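Local coordinates for Polyphosphate:AMP phosphotransferase (Pseudomonas aeruginosa PAO1, PDB 3CZP), which transfers phosphate from inorganic polyphosphate to AMP to make ADP, and less efficiently to GMP, with magnesium as cofactor, at residues A[92-97]-A[349-354]; A[115-118]-A[122-125]; A[317-322]-A[477-482]; A[374-379]-A[446-451]. All coordinates share one frame; numbering follows the deposited sequence.

Contact 1 of 4, residues A[92-97]-A[349-354]. With ACT (acetate ion), chain F.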
# COMPACT_ATOMS: atom_id res chain seq x y z
N ARG A 92 -2.39 9.72 -6.65
CA ARG A 92 -1.56 8.79 -7.36
C ARG A 92 -0.09 9.11 -7.30
O ARG A 92 0.76 8.20 -7.45
CB ARG A 92 -1.95 8.76 -8.80
CG ARG A 92 -1.64 10.01 -9.52
CD ARG A 92 -2.12 9.90 -10.97
NE ARG A 92 -3.56 10.13 -10.98
CZ ARG A 92 -4.30 10.23 -12.08
NH1 ARG A 92 -3.76 10.09 -13.29
NH2 ARG A 92 -5.59 10.50 -11.95
N PHE A 93 0.26 10.39 -7.17
CA PHE A 93 1.65 10.76 -6.97
C PHE A 93 2.10 10.43 -5.55
O PHE A 93 3.20 9.88 -5.29
CB PHE A 93 1.84 12.25 -7.25
CG PHE A 93 1.46 12.64 -8.64
CD1 PHE A 93 2.09 12.03 -9.72
CD2 PHE A 93 0.52 13.59 -8.88
CE1 PHE A 93 1.75 12.35 -10.99
CE2 PHE A 93 0.18 13.92 -10.19
CZ PHE A 93 0.81 13.28 -11.23
N TRP A 94 1.27 10.75 -4.59
CA TRP A 94 1.61 10.41 -3.16
C TRP A 94 1.87 8.92 -2.99
O TRP A 94 2.81 8.49 -2.29
CB TRP A 94 0.46 10.81 -2.20
CG TRP A 94 0.34 12.31 -1.91
CD1 TRP A 94 -0.45 13.20 -2.55
CD2 TRP A 94 1.06 13.04 -0.92
NE1 TRP A 94 -0.27 14.47 -2.01
CE2 TRP A 94 0.68 14.39 -1.02
CE3 TRP A 94 2.02 12.70 0.01
CZ2 TRP A 94 1.17 15.39 -0.17
CZ3 TRP A 94 2.52 13.71 0.86
CH2 TRP A 94 2.09 15.03 0.75
N ARG A 95 1.07 8.11 -3.69
CA ARG A 95 1.14 6.68 -3.62
C ARG A 95 2.52 6.16 -4.06
O ARG A 95 3.00 5.11 -3.54
CB ARG A 95 0.00 6.03 -4.43
CG ARG A 95 0.18 4.57 -4.59
CD ARG A 95 -1.01 3.72 -4.68
NE ARG A 95 -1.50 3.62 -6.03
CZ ARG A 95 -2.37 2.70 -6.42
NH1 ARG A 95 -2.80 1.75 -5.62
NH2 ARG A 95 -2.76 2.71 -7.67
N ARG A 96 3.18 6.86 -4.99
CA ARG A 96 4.48 6.41 -5.54
C ARG A 96 5.68 7.16 -5.06
O ARG A 96 6.80 6.93 -5.56
CB ARG A 96 4.51 6.46 -7.08
CG ARG A 96 3.40 5.74 -7.81
CD ARG A 96 3.25 4.34 -7.34
NE ARG A 96 2.12 3.72 -8.05
CZ ARG A 96 1.57 2.51 -7.76
NH1 ARG A 96 2.02 1.75 -6.75
NH2 ARG A 96 0.57 2.05 -8.54
N LEU A 97 5.54 7.97 -4.02
CA LEU A 97 6.71 8.66 -3.52
C LEU A 97 7.73 7.61 -3.02
O LEU A 97 7.32 6.62 -2.41
CB LEU A 97 6.35 9.70 -2.49
CG LEU A 97 5.47 10.85 -2.95
CD1 LEU A 97 5.18 11.73 -1.76
CD2 LEU A 97 6.07 11.75 -4.09
N ARG A 349 0.68 9.48 5.09
CA ARG A 349 -0.08 8.57 5.93
C ARG A 349 -1.57 8.84 5.84
O ARG A 349 -2.38 7.92 5.99
CB ARG A 349 0.38 8.67 7.39
CG ARG A 349 0.37 10.08 7.95
CD ARG A 349 1.02 10.13 9.32
NE ARG A 349 2.46 10.35 9.24
CZ ARG A 349 3.21 10.74 10.27
NH1 ARG A 349 2.66 10.96 11.45
NH2 ARG A 349 4.52 10.91 10.11
N PHE A 350 -1.95 10.10 5.60
CA PHE A 350 -3.36 10.44 5.50
C PHE A 350 -3.91 10.25 4.12
O PHE A 350 -5.01 9.74 3.98
CB PHE A 350 -3.59 11.86 6.02
CG PHE A 350 -3.09 11.99 7.40
CD1 PHE A 350 -3.78 11.38 8.41
CD2 PHE A 350 -1.88 12.63 7.67
CE1 PHE A 350 -3.31 11.43 9.73
CE2 PHE A 350 -1.40 12.69 9.01
CZ PHE A 350 -2.08 12.05 9.99
N TRP A 351 -3.16 10.66 3.11
CA TRP A 351 -3.57 10.46 1.71
C TRP A 351 -3.92 8.99 1.40
O TRP A 351 -4.75 8.70 0.50
CB TRP A 351 -2.46 10.98 0.76
CG TRP A 351 -2.62 12.41 0.35
CD1 TRP A 351 -1.91 13.48 0.83
CD2 TRP A 351 -3.59 12.95 -0.56
NE1 TRP A 351 -2.36 14.64 0.25
CE2 TRP A 351 -3.36 14.34 -0.64
CE3 TRP A 351 -4.63 12.39 -1.33
CZ2 TRP A 351 -4.14 15.18 -1.44
CZ3 TRP A 351 -5.38 13.23 -2.12
CH2 TRP A 351 -5.13 14.60 -2.19
N ARG A 352 -3.20 8.08 2.02
CA ARG A 352 -3.30 6.65 1.77
C ARG A 352 -4.65 6.16 2.23
O ARG A 352 -5.11 5.13 1.80
CB ARG A 352 -2.16 5.85 2.46
CG ARG A 352 -2.39 5.67 3.92
CD ARG A 352 -1.23 5.07 4.71
NE ARG A 352 -0.88 3.69 4.33
CZ ARG A 352 -0.03 2.94 5.05
NH1 ARG A 352 0.52 3.40 6.16
NH2 ARG A 352 0.30 1.72 4.65
N HIS A 353 -5.29 6.91 3.11
CA HIS A 353 -6.62 6.60 3.57
C HIS A 353 -7.76 7.37 2.97
O HIS A 353 -8.89 7.22 3.43
CB HIS A 353 -6.69 6.81 5.09
CG HIS A 353 -5.91 5.80 5.84
ND1 HIS A 353 -6.21 4.47 5.79
CD2 HIS A 353 -4.81 5.93 6.62
CE1 HIS A 353 -5.32 3.80 6.51
NE2 HIS A 353 -4.48 4.67 7.05
N ILE A 354 -7.51 8.19 1.96
CA ILE A 354 -8.58 9.04 1.40
C ILE A 354 -9.57 8.19 0.65
O ILE A 354 -9.17 7.30 -0.08
CB ILE A 354 -7.98 10.12 0.51
CG1 ILE A 354 -7.32 11.19 1.40
CG2 ILE A 354 -9.00 10.66 -0.51
CD1 ILE A 354 -8.29 11.99 2.22
C ACT F . -0.60 -1.46 -6.76
O ACT F . 0.32 -0.83 -7.29
OXT ACT F . -1.47 -1.85 -7.56
CH3 ACT F . -0.67 -1.71 -5.29

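Contact 2 of 4, residues A[115-118]-A[122-125]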
# COMPACT_ATOMS: atom_id res chain seq x y z
N LEU A 115 0.78 20.68 -18.92
CA LEU A 115 1.23 21.16 -20.22
C LEU A 115 0.43 20.51 -21.31
O LEU A 115 -0.04 21.17 -22.23
CB LEU A 115 2.73 20.89 -20.44
CG LEU A 115 3.60 21.80 -19.59
CD1 LEU A 115 5.06 21.32 -19.64
CD2 LEU A 115 3.49 23.27 -20.07
N TYR A 116 0.27 19.19 -21.23
CA TYR A 116 -0.56 18.50 -22.24
C TYR A 116 -1.98 19.06 -22.24
O TYR A 116 -2.55 19.36 -23.30
CB TYR A 116 -0.50 17.00 -22.00
CG TYR A 116 -1.51 16.21 -22.80
CD1 TYR A 116 -1.28 15.90 -24.15
CD2 TYR A 116 -2.72 15.78 -22.21
CE1 TYR A 116 -2.23 15.16 -24.89
CE2 TYR A 116 -3.68 15.07 -22.94
CZ TYR A 116 -3.43 14.76 -24.27
OH TYR A 116 -4.37 14.02 -24.96
N ALA A 117 -2.55 19.23 -21.06
CA ALA A 117 -3.92 19.67 -20.90
C ALA A 117 -4.16 21.06 -21.56
O ALA A 117 -5.13 21.28 -22.35
CB ALA A 117 -4.33 19.65 -19.37
N ARG A 118 -3.19 21.94 -21.37
CA ARG A 118 -3.26 23.32 -21.89
C ARG A 118 -2.99 23.36 -23.38
O ARG A 118 -3.78 23.93 -24.13
CB ARG A 118 -2.31 24.20 -21.11
CG ARG A 118 -2.42 25.67 -21.31
CD ARG A 118 -3.74 26.13 -20.87
NE ARG A 118 -3.99 27.49 -21.20
CZ ARG A 118 -4.77 27.90 -22.20
NH1 ARG A 118 -5.33 27.02 -23.05
NH2 ARG A 118 -4.95 29.21 -22.36
N HIS A 122 -7.68 21.36 -23.22
CA HIS A 122 -8.56 20.75 -22.24
C HIS A 122 -8.83 21.65 -21.04
O HIS A 122 -9.90 21.59 -20.49
CB HIS A 122 -8.03 19.42 -21.78
CG HIS A 122 -7.83 18.46 -22.91
ND1 HIS A 122 -7.00 17.37 -22.82
CD2 HIS A 122 -8.33 18.46 -24.17
CE1 HIS A 122 -7.00 16.74 -23.99
NE2 HIS A 122 -7.80 17.38 -24.82
N ILE A 123 -7.87 22.49 -20.65
CA ILE A 123 -8.04 23.41 -19.54
C ILE A 123 -7.74 24.84 -19.99
O ILE A 123 -7.01 25.06 -20.95
CB ILE A 123 -7.16 23.06 -18.31
CG1 ILE A 123 -5.63 23.11 -18.63
CG2 ILE A 123 -7.54 21.70 -17.69
CD1 ILE A 123 -4.78 22.92 -17.39
N LYS A 124 -8.31 25.80 -19.28
CA LYS A 124 -8.16 27.22 -19.59
C LYS A 124 -6.91 27.77 -18.91
O LYS A 124 -6.39 27.13 -18.01
CB LYS A 124 -9.38 28.00 -19.10
CG LYS A 124 -10.68 27.66 -19.78
CD LYS A 124 -11.80 28.36 -19.02
CE LYS A 124 -13.10 28.41 -19.82
NZ LYS A 124 -14.16 29.26 -19.11
N GLU A 125 -6.49 28.98 -19.31
CA GLU A 125 -5.37 29.71 -18.68
C GLU A 125 -5.48 29.71 -17.14
O GLU A 125 -4.50 29.34 -16.45
CB GLU A 125 -5.30 31.16 -19.20
CG GLU A 125 -4.29 32.11 -18.40
CD GLU A 125 -4.29 33.62 -18.85
OE1 GLU A 125 -4.30 33.88 -20.07
OE2 GLU A 125 -4.28 34.53 -17.94
O HOH W 1 -3.05 31.63 -21.87

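Contact 3 of 4, residues A[317-322]-A[477-482]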
# COMPACT_ATOMS: atom_id res chain seq x y z
N ILE A 317 -18.82 8.81 17.19
CA ILE A 317 -18.52 8.10 15.95
C ILE A 317 -19.46 6.91 15.78
O ILE A 317 -19.93 6.63 14.68
CB ILE A 317 -17.04 7.60 15.94
CG1 ILE A 317 -16.08 8.72 15.59
CG2 ILE A 317 -16.81 6.44 15.01
CD1 ILE A 317 -14.66 8.32 15.69
N ARG A 318 -19.75 6.20 16.86
CA ARG A 318 -20.57 5.01 16.71
C ARG A 318 -22.04 5.32 16.43
O ARG A 318 -22.73 4.52 15.81
CB ARG A 318 -20.46 4.07 17.92
CG ARG A 318 -20.55 2.55 17.51
CD ARG A 318 -21.18 1.71 18.57
NE ARG A 318 -22.60 2.03 18.75
CZ ARG A 318 -23.32 1.69 19.81
NH1 ARG A 318 -22.79 1.02 20.84
NH2 ARG A 318 -24.60 2.04 19.87
N ARG A 319 -22.54 6.46 16.90
CA ARG A 319 -23.92 6.85 16.57
C ARG A 319 -24.06 7.22 15.06
O ARG A 319 -25.15 7.12 14.48
CB ARG A 319 -24.42 7.98 17.47
CG ARG A 319 -24.55 7.63 19.00
CD ARG A 319 -25.07 6.24 19.20
NE ARG A 319 -24.99 5.80 20.59
CZ ARG A 319 -23.89 5.40 21.22
NH1 ARG A 319 -22.71 5.36 20.61
NH2 ARG A 319 -23.97 5.01 22.49
N VAL A 320 -22.96 7.64 14.44
CA VAL A 320 -22.92 7.82 12.98
C VAL A 320 -22.91 6.44 12.31
O VAL A 320 -23.68 6.19 11.39
CB VAL A 320 -21.66 8.63 12.55
CG1 VAL A 320 -21.47 8.67 10.98
CG2 VAL A 320 -21.73 10.01 13.16
N THR A 321 -22.05 5.55 12.76
CA THR A 321 -21.92 4.23 12.10
C THR A 321 -23.21 3.44 12.25
O THR A 321 -23.55 2.69 11.35
CB THR A 321 -20.66 3.38 12.60
OG1 THR A 321 -20.73 3.12 13.98
CG2 THR A 321 -19.34 4.09 12.33
N ASP A 322 -23.90 3.61 13.39
CA ASP A 322 -25.18 2.94 13.70
C ASP A 322 -26.23 3.21 12.65
O ASP A 322 -27.12 2.39 12.44
CB ASP A 322 -25.71 3.41 15.07
CG ASP A 322 -25.08 2.68 16.28
OD1 ASP A 322 -24.28 1.73 16.14
OD2 ASP A 322 -25.44 3.06 17.43
N PHE A 477 -26.44 15.72 23.33
CA PHE A 477 -26.42 16.95 22.51
C PHE A 477 -25.31 16.81 21.47
O PHE A 477 -25.53 16.99 20.26
CB PHE A 477 -26.19 18.18 23.44
CG PHE A 477 -26.02 19.49 22.71
CD1 PHE A 477 -27.12 20.32 22.48
CD2 PHE A 477 -24.78 19.90 22.25
CE1 PHE A 477 -26.99 21.52 21.83
CE2 PHE A 477 -24.63 21.12 21.56
CZ PHE A 477 -25.75 21.92 21.34
N ALA A 478 -24.12 16.45 21.96
CA ALA A 478 -22.94 16.20 21.12
C ALA A 478 -23.23 15.22 19.97
O ALA A 478 -22.95 15.50 18.78
CB ALA A 478 -21.76 15.70 21.98
N ARG A 479 -23.81 14.06 20.29
CA ARG A 479 -24.10 13.07 19.25
C ARG A 479 -25.01 13.58 18.12
O ARG A 479 -24.73 13.36 16.93
CB ARG A 479 -24.67 11.79 19.83
CG ARG A 479 -23.66 10.96 20.66
CD ARG A 479 -24.43 10.03 21.58
NE ARG A 479 -23.52 9.30 22.46
CZ ARG A 479 -23.94 8.51 23.47
NH1 ARG A 479 -25.23 8.33 23.68
NH2 ARG A 479 -23.06 7.88 24.24
N VAL A 480 -26.09 14.25 18.49
CA VAL A 480 -27.06 14.73 17.52
C VAL A 480 -26.46 15.84 16.67
O VAL A 480 -26.64 15.88 15.48
CB VAL A 480 -28.38 15.19 18.22
CG1 VAL A 480 -29.33 15.80 17.22
CG2 VAL A 480 -29.00 13.97 18.97
N LYS A 481 -25.71 16.73 17.29
CA LYS A 481 -25.01 17.80 16.57
C LYS A 481 -24.01 17.26 15.51
O LYS A 481 -23.96 17.75 14.37
CB LYS A 481 -24.33 18.72 17.58
CG LYS A 481 -23.53 19.82 16.96
CD LYS A 481 -23.13 20.88 17.94
CE LYS A 481 -22.54 22.13 17.23
NZ LYS A 481 -22.59 23.35 18.07
N VAL A 482 -23.29 16.19 15.85
CA VAL A 482 -22.35 15.56 14.92
C VAL A 482 -23.11 15.03 13.71
O VAL A 482 -22.76 15.33 12.55
CB VAL A 482 -21.54 14.40 15.63
CG1 VAL A 482 -20.91 13.50 14.61
CG2 VAL A 482 -20.45 14.97 16.59

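Contact 4 of 4, residues A[374-379]-A[446-451]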
# COMPACT_ATOMS: atom_id res chain seq x y z
N GLU A 374 1.68 17.10 18.54
CA GLU A 374 3.09 17.27 18.17
C GLU A 374 3.63 18.63 18.61
O GLU A 374 4.76 18.70 19.08
CB GLU A 374 3.30 17.11 16.67
CG GLU A 374 2.95 15.72 16.15
CD GLU A 374 3.37 15.46 14.68
OE1 GLU A 374 4.01 16.29 14.02
OE2 GLU A 374 3.04 14.37 14.20
N ARG A 375 2.85 19.68 18.40
CA ARG A 375 3.21 21.03 18.79
C ARG A 375 3.50 21.08 20.29
O ARG A 375 4.56 21.51 20.74
CB ARG A 375 2.04 21.99 18.46
CG ARG A 375 2.14 23.35 19.15
CD ARG A 375 1.06 24.34 18.60
NE ARG A 375 0.78 25.46 19.54
CZ ARG A 375 0.15 26.60 19.21
NH1 ARG A 375 -0.24 26.83 17.96
NH2 ARG A 375 -0.07 27.54 20.12
N ILE A 376 2.54 20.59 21.05
CA ILE A 376 2.58 20.54 22.50
C ILE A 376 3.67 19.66 23.09
O ILE A 376 4.33 20.08 24.02
CB ILE A 376 1.20 20.16 23.07
CG1 ILE A 376 0.28 21.36 22.89
CG2 ILE A 376 1.26 19.78 24.62
CD1 ILE A 376 -1.13 21.05 23.01
N GLU A 377 3.87 18.46 22.59
CA GLU A 377 4.93 17.59 23.14
C GLU A 377 6.31 17.82 22.49
O GLU A 377 7.33 17.33 23.01
CB GLU A 377 4.57 16.10 23.01
CG GLU A 377 3.30 15.71 23.72
CD GLU A 377 3.30 16.05 25.19
OE1 GLU A 377 4.38 16.05 25.82
OE2 GLU A 377 2.19 16.35 25.72
N GLY A 378 6.32 18.54 21.36
CA GLY A 378 7.53 18.80 20.59
C GLY A 378 7.95 17.60 19.78
O GLY A 378 9.13 17.28 19.71
N PHE A 379 7.01 16.90 19.17
CA PHE A 379 7.37 15.77 18.35
C PHE A 379 7.83 16.25 16.98
O PHE A 379 8.33 15.46 16.17
CB PHE A 379 6.22 14.76 18.26
CG PHE A 379 5.85 14.11 19.58
CD1 PHE A 379 6.81 13.85 20.57
CD2 PHE A 379 4.54 13.73 19.82
CE1 PHE A 379 6.46 13.23 21.79
CE2 PHE A 379 4.18 13.11 21.04
CZ PHE A 379 5.15 12.87 22.02
N TRP A 446 -3.55 21.44 29.87
CA TRP A 446 -4.85 21.94 29.35
C TRP A 446 -4.90 23.29 28.58
O TRP A 446 -5.53 23.37 27.51
CB TRP A 446 -5.85 22.02 30.50
CG TRP A 446 -7.25 22.36 30.05
CD1 TRP A 446 -7.76 23.61 29.78
CD2 TRP A 446 -8.31 21.44 29.82
NE1 TRP A 446 -9.07 23.52 29.38
CE2 TRP A 446 -9.44 22.20 29.41
CE3 TRP A 446 -8.43 20.06 29.94
CZ2 TRP A 446 -10.65 21.62 29.12
CZ3 TRP A 446 -9.64 19.49 29.65
CH2 TRP A 446 -10.74 20.26 29.24
N ASP A 447 -4.30 24.34 29.14
CA ASP A 447 -4.31 25.65 28.48
C ASP A 447 -3.43 25.67 27.21
O ASP A 447 -3.62 26.56 26.36
CB ASP A 447 -3.94 26.81 29.44
CG ASP A 447 -5.17 27.41 30.17
OD1 ASP A 447 -6.27 26.84 30.11
OD2 ASP A 447 -5.05 28.48 30.83
N GLN A 448 -2.48 24.73 27.10
CA GLN A 448 -1.71 24.55 25.83
C GLN A 448 -2.61 24.00 24.73
O GLN A 448 -2.42 24.34 23.55
CB GLN A 448 -0.50 23.62 26.01
CG GLN A 448 0.67 24.16 26.88
CD GLN A 448 1.82 23.13 27.04
OE1 GLN A 448 1.92 22.45 28.06
NE2 GLN A 448 2.68 23.01 26.03
N TYR A 449 -3.57 23.16 25.07
CA TYR A 449 -4.52 22.70 24.03
C TYR A 449 -5.50 23.80 23.68
O TYR A 449 -5.91 23.90 22.53
CB TYR A 449 -5.21 21.38 24.39
CG TYR A 449 -4.31 20.18 24.16
CD1 TYR A 449 -3.40 19.75 25.14
CD2 TYR A 449 -4.35 19.49 22.94
CE1 TYR A 449 -2.55 18.64 24.92
CE2 TYR A 449 -3.51 18.41 22.70
CZ TYR A 449 -2.62 17.98 23.67
OH TYR A 449 -1.79 16.90 23.39
N VAL A 450 -5.86 24.65 24.63
CA VAL A 450 -6.79 25.75 24.35
C VAL A 450 -6.14 26.70 23.34
O VAL A 450 -6.74 27.02 22.28
CB VAL A 450 -7.22 26.51 25.65
CG1 VAL A 450 -8.16 27.67 25.31
CG2 VAL A 450 -7.92 25.57 26.63
N ASP A 451 -4.89 27.08 23.61
CA ASP A 451 -4.16 27.97 22.71
C ASP A 451 -4.01 27.34 21.33
O ASP A 451 -4.21 28.01 20.33
CB ASP A 451 -2.78 28.32 23.23
CG ASP A 451 -2.82 29.29 24.36
OD1 ASP A 451 -3.82 30.04 24.52
OD2 ASP A 451 -1.83 29.31 25.10
O HOH W 2 0.23 25.59 22.32

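Contact 1 of 4, residues A[92-97]-A[349-354]
Trp94 and Trp351 lay their indole rings face to face, the five-membered rings stacked with centroids 3.5 Å apart and planes 18° from parallel. The two side chains run across each other at about a right angle, and pyrrole covers pyrrole. Trp94 CE2 sits 3.3 Å from Trp351 CD1. Trp94 CB and Trp351 CB are 4.2 Å apart. The two NE1 atoms approach to 3.1 Å; both are donors, so no hydrogen bond joins them, and the N-H of Trp94 is given to Gln90 instead. Trp94 CG stands anti to the carbonyl carbon (chi1 -75°), which directs the indole toward 349-354. The stack joins equivalent short helices, 91-96 and 348-351, of the two fused PPK2 domains; the same Arg-Phe-Trp-Arg sequence occurs at 92-95 and 349-352, consistent with a pseudo-twofold relation between the domains. Tryptophan suits this buried place because its broad flat face gives a large stacking surface; Phe138 meets Trp94 edge-to-face from helix 125-144. The tight packing ends with the indoles, and the neighbouring arginines lead away from the stack to other partners: Arg95 and Arg352 form salt bridges to Glu83 and Glu340 of the second subunit, respectively. Arg96 hydrogen-bonds a bound acetate, probably from the crystallisation liquor, whose O lies at the edge of the guanidinium, 3.1 Å from both NH1 and NH2.

Contact 2 of 4, residues A[115-118]-A[122-125]
A tight helix-to-helix connection in the first PPK2 domain brings the end of helix 110-119 against the residues that lead into helix 125-144, with Lys124 as N-cap of the second helix. The reversal is held by the carbonyl of Ala117, which takes a hydrogen bond from His122 N at 2.7 Å, bent to 135° at the hydrogen, and a weak one from Ile123 N at 3.4 Å. Two backbone N-H groups thus share one oxygen near the end of the first helix. Beside this oxygen the small CB of Ala117 lets the chain fold back closely, and Ile123 CG1 packs on it at 3.8 Å. Next to it along the helix, Tyr116 receives the edge of His122 toward its face in an offset edge-to-face pair, planes at 77° and ring centroids 5.6 Å apart. Tyr116 continues onto Pro180 and Leu181, while Leu115 packs this helix on Phe192, Tyr195 and Val199 of helix 186-203. Arg118 suits the remaining side because it is long, with a flat end: its CG is anti to the backbone N (chi1 -169°), and a bend at chi2 brings the guanidinium back over the following chain. Lys124 C and Glu125 N lie over one of its faces; Glu125 N is 3.4 Å from Arg118 NH2, but both are donors and no hydrogen bond forms. Opposite charge is met through solvent, a single water accepting from Arg118 NH2 and donating to Glu125 OE1, at 3.1 Å from each.

Contact 3 of 4, residues A[317-322]-A[477-482]
Helices 313-321 and 475-496 come closest at Arg319 and Arg479, whose CA atoms are 6.8 Å apart, and separate to 8.0 Å between the CA atoms of Val320 and Val482. Arg319 and Arg479 both point at the opposite helix and cross obliquely, with their guanidinium groups laid flat on each other, centres 3.8 Å apart and planes at 24°. NH2 of Arg319 lies over the face of Arg479, 3.5 Å from its NH2, and since both nitrogens are donors nothing bonds them directly. The aliphatic parts pack as well: Arg319 CG touches Arg479 CD at 3.5 Å. A bend at chi2 (-39°) folds Arg319 so that its planar end meets that of Arg479, whose chain stays extended from CG to NE. In the P-loop NTPase-like fold of the second PPK2 domain these helices flank the parallel five-stranded sheet, and Val320 touches Phe360 on strand 360-364. Valine suits this inner position, as its compact branches pack against both Val482 and Phe360; Val320 CG2 meets Val482 CG1 at 3.9 Å. Arg479 NH1 is hydrogen-bonded to Tyr276 OH on helix 273-292, which fixes that guanidinium. The opposite face of Arg319 is covered by Arg318 NH2, making a third layer. That arginine is paired in turn with Asp322, whose carboxylate probably offsets some of the positive charge: Arg318 NH2 donates to the syn lone pair of Asp322 OD2 at 2.8 Å, nearly within the guanidinium plane.

Contact 4 of 4, residues A[374-379]-A[446-451]
One face of the Tyr449 ring receives the CD1 methyl of Ile376, placed over the ring centre, almost on the ring normal, in a CH-pi contact. At the rim, Ile376 CG2 approaches Tyr449 CE1 at 4.0 Å. Ile376 holds CG1 anti to its carbonyl carbon (chi1 -72°) and from there carries CD1 outward over the ring. The Gln448 side chain runs slantwise past Ile376, its CB 3.9 Å from Ile376 CG1, so its aliphatic stem supports the isoleucine, and its amide NE2 ends beside Ile376 CG2 at 3.8 Å. The Arg375 guanidinium passes Asp451 with NH2 4.1 Å from the backbone C of Asp451, and forms a cation-pi pair with Trp385 on helix 382-402. The contact as a whole joins the end of helix 370-377 to the first turns of helix 446-460 at the surface of the second PPK2 domain. A water accepts from Arg375 NE at 2.8 Å and donates to Gln448 O at 3.2 Å. Arg375 has its salt bridge with Asp455, and Asp451 pairs with Arg259, which implies that apolar contact and one bridging water, rather than direct ion pairing, join these two segments.

The centre of contact 1 lies about 7 Å from the centre of the chain, between the two PPK2 domains; those of the other three lie about 23 to 28 Å out. Contact 2 belongs to the first domain, contacts 3 and 4 to the second. Helix 125-144, which 122-125 leads into, also packs on Trp94 of contact 1 through Phe138 and Met141. Contacts 1 and 3 interleave in the order 92-97, 317-322, 349-354, 477-482, and contact 4 falls between the halves of contact 3. Nearest atoms of contacts 1 and 4 are about 4 Å apart. Contacts 1 and 3 both also touch the second subunit; the first domain might be responsible for dimerization.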